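Local coordinates for protein elongation factor G (PDB 2DY1) that binds GTP with a magnesium ion and, as its family suggests, probably hydrolyses it as a translation elongation factor, at residues L57-L69 and L78-E90. Sequence-based numbering, arbitrary orientation.
With MG (magnesium ion), chain B; GTP (guanosine-5'-triphosphate), chain C.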
loop_
_atom_site.group_PDB
_atom_site.type_symbol
_atom_site.label_atom_id
_atom_site.label_comp_id
_atom_site.label_asym_id
_atom_site.label_seq_id
_atom_site.Cartn_x
_atom_site.Cartn_y
_atom_site.Cartn_z
ATOM N N LEU A 57 9.799 -17.684 -2.975
ATOM C CA LEU A 57 8.726 -18.664 -2.798
ATOM C C LEU A 57 7.500 -18.304 -3.633
ATOM O O LEU A 57 6.916 -19.164 -4.318
ATOM C CB LEU A 57 8.330 -18.748 -1.320
ATOM C CG LEU A 57 7.200 -19.735 -1.044
ATOM C CD1 LEU A 57 7.691 -21.153 -1.358
ATOM C CD2 LEU A 57 6.763 -19.610 0.409
ATOM N N HIS A 58 7.112 -17.034 -3.603
ATOM C CA HIS A 58 5.932 -16.604 -4.332
ATOM C C HIS A 58 6.205 -16.173 -5.764
ATOM O O HIS A 58 5.282 -15.778 -6.475
ATOM C CB HIS A 58 5.241 -15.487 -3.554
ATOM C CG HIS A 58 4.677 -15.942 -2.249
ATOM N ND1 HIS A 58 3.455 -16.576 -2.154
ATOM C CD2 HIS A 58 5.195 -15.924 -0.998
ATOM C CE1 HIS A 58 3.249 -16.935 -0.897
ATOM N NE2 HIS A 58 4.289 -16.554 -0.174
ATOM N N ARG A 59 7.470 -16.248 -6.173
ATOM C CA ARG A 59 7.889 -15.890 -7.530
ATOM C C ARG A 59 7.324 -14.531 -7.952
ATOM O O ARG A 59 6.776 -14.374 -9.045
ATOM C CB ARG A 59 7.466 -16.993 -8.520
ATOM C CG ARG A 59 8.182 -18.346 -8.296
ATOM C CD ARG A 59 9.662 -18.227 -8.637
ATOM N NE ARG A 59 10.369 -19.505 -8.809
ATOM C CZ ARG A 59 11.372 -19.931 -8.042
ATOM N NH1 ARG A 59 11.801 -19.214 -7.009
ATOM N NH2 ARG A 59 12.013 -21.052 -8.359
ATOM N N THR A 60 7.459 -13.553 -7.065
ATOM C CA THR A 60 6.978 -12.201 -7.339
ATOM C C THR A 60 7.849 -11.245 -6.540
ATOM O O THR A 60 8.390 -11.603 -5.500
ATOM C CB THR A 60 5.484 -12.049 -6.942
ATOM O OG1 THR A 60 4.992 -10.775 -7.411
ATOM C CG2 THR A 60 5.311 -12.109 -5.432
ATOM N N THR A 61 8.004 -10.020 -7.027
ATOM C CA THR A 61 8.800 -9.052 -6.310
ATOM C C THR A 61 8.025 -8.515 -5.112
ATOM O O THR A 61 7.113 -7.694 -5.241
ATOM C CB THR A 61 9.208 -7.928 -7.294
ATOM O OG1 THR A 61 10.056 -8.512 -8.285
ATOM C CG2 THR A 61 9.981 -6.803 -6.587
ATOM N N VAL A 62 8.416 -8.978 -3.926
ATOM C CA VAL A 62 7.784 -8.573 -2.676
ATOM C C VAL A 62 8.444 -7.289 -2.178
ATOM O O VAL A 62 7.792 -6.453 -1.545
ATOM C CB VAL A 62 7.971 -9.690 -1.620
ATOM C CG1 VAL A 62 7.480 -9.244 -0.239
ATOM C CG2 VAL A 62 7.236 -10.937 -2.096
ATOM N N ARG A 63 9.739 -7.165 -2.472
ATOM C CA ARG A 63 10.529 -6.022 -2.034
ATOM C C ARG A 63 11.284 -5.412 -3.191
ATOM O O ARG A 63 11.929 -6.122 -3.971
ATOM C CB ARG A 63 11.547 -6.461 -0.980
ATOM C CG ARG A 63 10.956 -7.222 0.224
ATOM C CD ARG A 63 10.002 -6.385 1.035
ATOM N NE ARG A 63 10.722 -5.291 1.696
ATOM C CZ ARG A 63 10.126 -4.296 2.353
ATOM N NH1 ARG A 63 8.806 -4.244 2.448
ATOM N NH2 ARG A 63 10.865 -3.348 2.929
ATOM N N THR A 64 11.195 -4.090 -3.312
ATOM C CA THR A 64 11.918 -3.384 -4.352
ATOM C C THR A 64 13.415 -3.678 -4.298
ATOM O O THR A 64 14.017 -3.684 -3.216
ATOM C CB THR A 64 11.722 -1.873 -4.161
ATOM O OG1 THR A 64 10.323 -1.583 -4.216
ATOM C CG2 THR A 64 12.484 -1.070 -5.231
ATOM N N GLY A 65 14.000 -3.938 -5.466
ATOM C CA GLY A 65 15.433 -4.177 -5.572
ATOM C C GLY A 65 16.072 -3.051 -6.370
ATOM O O GLY A 65 15.508 -2.563 -7.336
ATOM N N VAL A 66 17.253 -2.623 -5.942
ATOM C CA VAL A 66 17.975 -1.568 -6.647
ATOM C C VAL A 66 18.958 -2.183 -7.638
ATOM O O VAL A 66 19.673 -3.151 -7.322
ATOM C CB VAL A 66 18.752 -0.675 -5.642
ATOM C CG1 VAL A 66 19.472 0.443 -6.403
ATOM C CG2 VAL A 66 17.779 -0.080 -4.618
ATOM N N ALA A 67 18.938 -1.678 -8.865
ATOM C CA ALA A 67 19.871 -2.097 -9.896
ATOM C C ALA A 67 20.606 -0.826 -10.316
ATOM O O ALA A 67 20.072 -0.009 -11.054
ATOM C CB ALA A 67 19.122 -2.706 -11.091
ATOM N N PRO A 68 21.828 -0.630 -9.818
ATOM C CA PRO A 68 22.632 0.564 -10.137
ATOM C C PRO A 68 23.379 0.384 -11.444
ATOM O O PRO A 68 24.538 -0.005 -11.455
ATOM C CB PRO A 68 23.552 0.679 -8.920
ATOM C CG PRO A 68 23.840 -0.786 -8.579
ATOM C CD PRO A 68 22.524 -1.525 -8.864
ATOM N N LEU A 69 22.724 0.717 -12.547
ATOM C CA LEU A 69 23.324 0.505 -13.853
ATOM C C LEU A 69 24.346 1.538 -14.266
ATOM O O LEU A 69 24.157 2.738 -14.041
ATOM C CB LEU A 69 22.223 0.439 -14.920
ATOM C CG LEU A 69 21.088 -0.545 -14.617
ATOM C CD1 LEU A 69 19.945 -0.353 -15.641
ATOM C CD2 LEU A 69 21.607 -1.990 -14.691
ATOM N N LEU A 78 17.991 2.108 -11.206
ATOM C CA LEU A 78 16.690 1.530 -11.544
ATOM C C LEU A 78 16.116 0.818 -10.334
ATOM O O LEU A 78 16.777 -0.024 -9.738
ATOM C CB LEU A 78 16.860 0.534 -12.706
ATOM C CG LEU A 78 15.589 -0.075 -13.315
ATOM C CD1 LEU A 78 14.762 1.022 -14.009
ATOM C CD2 LEU A 78 15.984 -1.166 -14.327
ATOM N N LEU A 79 14.888 1.169 -9.972
ATOM C CA LEU A 79 14.241 0.539 -8.815
ATOM C C LEU A 79 13.216 -0.455 -9.366
ATOM O O LEU A 79 12.197 -0.055 -9.919
ATOM C CB LEU A 79 13.561 1.602 -7.957
ATOM C CG LEU A 79 14.481 2.797 -7.648
ATOM C CD1 LEU A 79 13.757 3.799 -6.752
ATOM C CD2 LEU A 79 15.752 2.307 -6.955
ATOM N N ASP A 80 13.502 -1.754 -9.197
ATOM C CA ASP A 80 12.638 -2.835 -9.720
ATOM C C ASP A 80 11.593 -3.090 -8.637
ATOM O O ASP A 80 11.860 -3.735 -7.618
ATOM C CB ASP A 80 13.514 -4.079 -10.005
ATOM C CG ASP A 80 12.712 -5.272 -10.481
ATOM O OD1 ASP A 80 11.588 -5.055 -10.957
ATOM O OD2 ASP A 80 13.221 -6.424 -10.375
ATOM N N ALA A 81 10.407 -2.555 -8.862
ATOM C CA ALA A 81 9.335 -2.572 -7.866
ATOM C C ALA A 81 8.351 -3.707 -7.995
ATOM O O ALA A 81 8.299 -4.370 -9.036
ATOM C CB ALA A 81 8.563 -1.222 -7.956
ATOM N N PRO A 82 7.550 -3.937 -6.937
ATOM C CA PRO A 82 6.542 -4.997 -6.960
ATOM C C PRO A 82 5.473 -4.687 -8.000
ATOM O O PRO A 82 5.324 -3.551 -8.487
ATOM C CB PRO A 82 5.930 -4.937 -5.563
ATOM C CG PRO A 82 7.065 -4.437 -4.702
ATOM C CD PRO A 82 7.644 -3.339 -5.589
ATOM N N GLY A 83 4.680 -5.709 -8.289
ATOM C CA GLY A 83 3.584 -5.548 -9.216
ATOM C C GLY A 83 2.247 -5.657 -8.480
ATOM O O GLY A 83 1.307 -4.948 -8.784
ATOM N N TYR A 84 2.166 -6.524 -7.474
ATOM C CA TYR A 84 0.901 -6.709 -6.769
ATOM C C TYR A 84 0.541 -5.584 -5.813
ATOM O O TYR A 84 1.415 -5.046 -5.120
ATOM C CB TYR A 84 0.918 -8.025 -5.983
ATOM C CG TYR A 84 0.771 -9.263 -6.835
ATOM C CD1 TYR A 84 1.804 -10.187 -6.940
ATOM C CD2 TYR A 84 -0.416 -9.512 -7.525
ATOM C CE1 TYR A 84 1.672 -11.346 -7.711
ATOM C CE2 TYR A 84 -0.560 -10.665 -8.300
ATOM C CZ TYR A 84 0.484 -11.570 -8.386
ATOM O OH TYR A 84 0.359 -12.697 -9.171
ATOM N N GLY A 85 -0.752 -5.263 -5.748
ATOM C CA GLY A 85 -1.226 -4.203 -4.863
ATOM C C GLY A 85 -0.979 -4.511 -3.396
ATOM O O GLY A 85 -1.005 -3.630 -2.530
ATOM N N ASP A 86 -0.768 -5.787 -3.098
ATOM C CA ASP A 86 -0.448 -6.189 -1.744
ATOM C C ASP A 86 0.781 -5.438 -1.250
ATOM O O ASP A 86 0.954 -5.197 -0.037
ATOM C CB ASP A 86 -0.099 -7.669 -1.719
ATOM C CG ASP A 86 -1.273 -8.541 -2.034
ATOM O OD1 ASP A 86 -1.860 -9.127 -1.096
ATOM O OD2 ASP A 86 -1.610 -8.624 -3.229
ATOM N N PHE A 87 1.645 -5.103 -2.196
ATOM C CA PHE A 87 2.908 -4.441 -1.872
ATOM C C PHE A 87 2.935 -2.959 -2.218
ATOM O O PHE A 87 3.983 -2.422 -2.598
ATOM C CB PHE A 87 4.035 -5.201 -2.564
ATOM C CG PHE A 87 3.979 -6.702 -2.314
ATOM C CD1 PHE A 87 3.866 -7.597 -3.374
ATOM C CD2 PHE A 87 3.972 -7.192 -1.014
ATOM C CE1 PHE A 87 3.731 -8.976 -3.131
ATOM C CE2 PHE A 87 3.846 -8.557 -0.759
ATOM C CZ PHE A 87 3.721 -9.454 -1.826
ATOM N N VAL A 88 1.776 -2.325 -2.089
ATOM C CA VAL A 88 1.616 -0.884 -2.339
ATOM C C VAL A 88 2.682 -0.070 -1.581
ATOM O O VAL A 88 3.138 0.962 -2.073
ATOM C CB VAL A 88 0.199 -0.429 -1.923
ATOM C CG1 VAL A 88 -0.031 -0.671 -0.438
ATOM C CG2 VAL A 88 -0.027 1.036 -2.286
ATOM N N GLY A 89 3.057 -0.500 -0.379
ATOM C CA GLY A 89 4.073 0.234 0.370
ATOM C C GLY A 89 5.358 0.410 -0.431
ATOM O O GLY A 89 5.872 1.527 -0.633
ATOM N N GLU A 90 5.862 -0.696 -0.942
ATOM C CA GLU A 90 7.086 -0.677 -1.722
ATOM C C GLU A 90 6.919 0.004 -3.067
ATOM O O GLU A 90 7.814 0.703 -3.526
ATOM C CB GLU A 90 7.577 -2.113 -1.917
ATOM C CG GLU A 90 8.252 -2.686 -0.683
ATOM C CD GLU A 90 9.666 -2.155 -0.521
ATOM O OE1 GLU A 90 9.843 -1.017 -0.034
ATOM O OE2 GLU A 90 10.607 -2.867 -0.914
HETATM MG MG MG B . 9.471 -8.609 -10.249
HETATM P PG GTP C . 6.224 -9.106 -10.464
HETATM O O1G GTP C . 5.538 -10.373 -9.753
HETATM O O2G GTP C . 7.584 -8.743 -9.694
HETATM O O3G GTP C . 5.316 -7.943 -10.577
HETATM O O3B GTP C . 6.623 -9.704 -11.905
HETATM P PB GTP C . 7.661 -9.027 -12.925
HETATM O O1B GTP C . 6.985 -7.900 -13.610
HETATM O O2B GTP C . 8.936 -8.742 -12.224
HETATM O O3A GTP C . 7.816 -10.176 -14.033
HETATM P PA GTP C . 8.980 -11.280 -14.028
HETATM O O1A GTP C . 10.233 -10.661 -14.514
HETATM O O2A GTP C . 8.987 -11.961 -12.713
HETATM O "O5'" GTP C . 8.486 -12.311 -15.158
HETATM C "C5'" GTP C . 7.387 -13.174 -14.863
HETATM C "C4'" GTP C . 7.322 -14.301 -15.892
HETATM O "O4'" GTP C . 7.315 -13.675 -17.186
HETATM C "C3'" GTP C . 8.598 -15.144 -15.825
HETATM O "O3'" GTP C . 8.291 -16.488 -16.205
HETATM C "C2'" GTP C . 9.490 -14.486 -16.877
HETATM O "O2'" GTP C . 10.392 -15.461 -17.409
HETATM C "C1'" GTP C . 8.430 -14.183 -17.934
HETATM N N9 GTP C . 8.863 -13.160 -18.912
HETATM C C8 GTP C . 9.327 -11.945 -18.623
HETATM N N7 GTP C . 9.488 -11.249 -19.747
HETATM C C5 GTP C . 9.131 -12.028 -20.765
HETATM C C6 GTP C . 9.089 -11.848 -22.143
HETATM O O6 GTP C . 9.381 -10.772 -22.665
HETATM N N1 GTP C . 8.666 -12.915 -22.945
HETATM C C2 GTP C . 8.293 -14.129 -22.354
HETATM N N2 GTP C . 7.888 -15.145 -23.111
HETATM N N3 GTP C . 8.341 -14.263 -21.020
HETATM C C4 GTP C . 8.743 -13.254 -20.234
HETATM O O HOH W 1 4.780 -8.158 -6.760
HETATM O O HOH W 2 10.408 0.601 -2.431
HETATM O O HOH W 3 9.413 -6.520 -10.339
HETATM O O HOH W 4 9.754 -10.683 -10.212
#
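Thr60 OG1 sits at the edge of the Tyr84 ring, 3.3 Å from Tyr84 CD1, beside the GTP gamma-phosphate. One water bridges Thr60, Thr61 and Gly83: it donates to Thr60 OG1 and to Thr61 O and accepts from Gly83 N at 2.9 Å, so three bonds fix it. Thr61 OG1 coordinates the magnesium at 2.0 Å and is also hydrogen-bonded to Asp50 OD1, and Thr61 N donates to GTP O2G. A side chain on Gly83 would run into the nucleotide, since a modelled beta carbon would lie 2.1 Å from GTP O3G. Asp80 acts through a metal-bound water, which donates to Asp80 OD1 and Ala81 O, while Asp80 OD2 is hydrogen-bonded to Thr49 OG1 and to Thr23 OG1, the latter itself a magnesium ligand. Such an arrangement is that of the two switch regions of a translational GTPase in its GTP-bound form, with Asp80-Ala81-Pro82-Gly83 as the DxxG motif. Behind the phosphate, Val62 packs on Phe87: Val62 CA stands 4.0 Å from the ring centroid and 7° off its normal, a CH-pi contact, with Asp86 CB over the opposite face. Further out, Thr64 N donates to Glu90 OE2 at 2.8 Å, bent to 142° and arriving from above the carboxylate plane. The Arg63 guanidinium lies stacked on that carboxylate, planes 8° apart; Arg63 NE to Glu90 OE2 is 3.6 Å, a purely electrostatic pairing, as the NE hydrogen goes to Gln292. Bends at its second and third torsions fold the arginine over Glu90, which also pairs with Lys290. Replacing Glu90 with an alanine would probably leave Thr64 N without its acceptor and Arg63 and Lys290 without their shared countercharge. Beyond Thr64 the strands 65-71 and 74-80 pair antiparallel, Gly65 N to Asp80 O being 3.0 Å, and Val66 CG2 lies alongside Leu79 CD2.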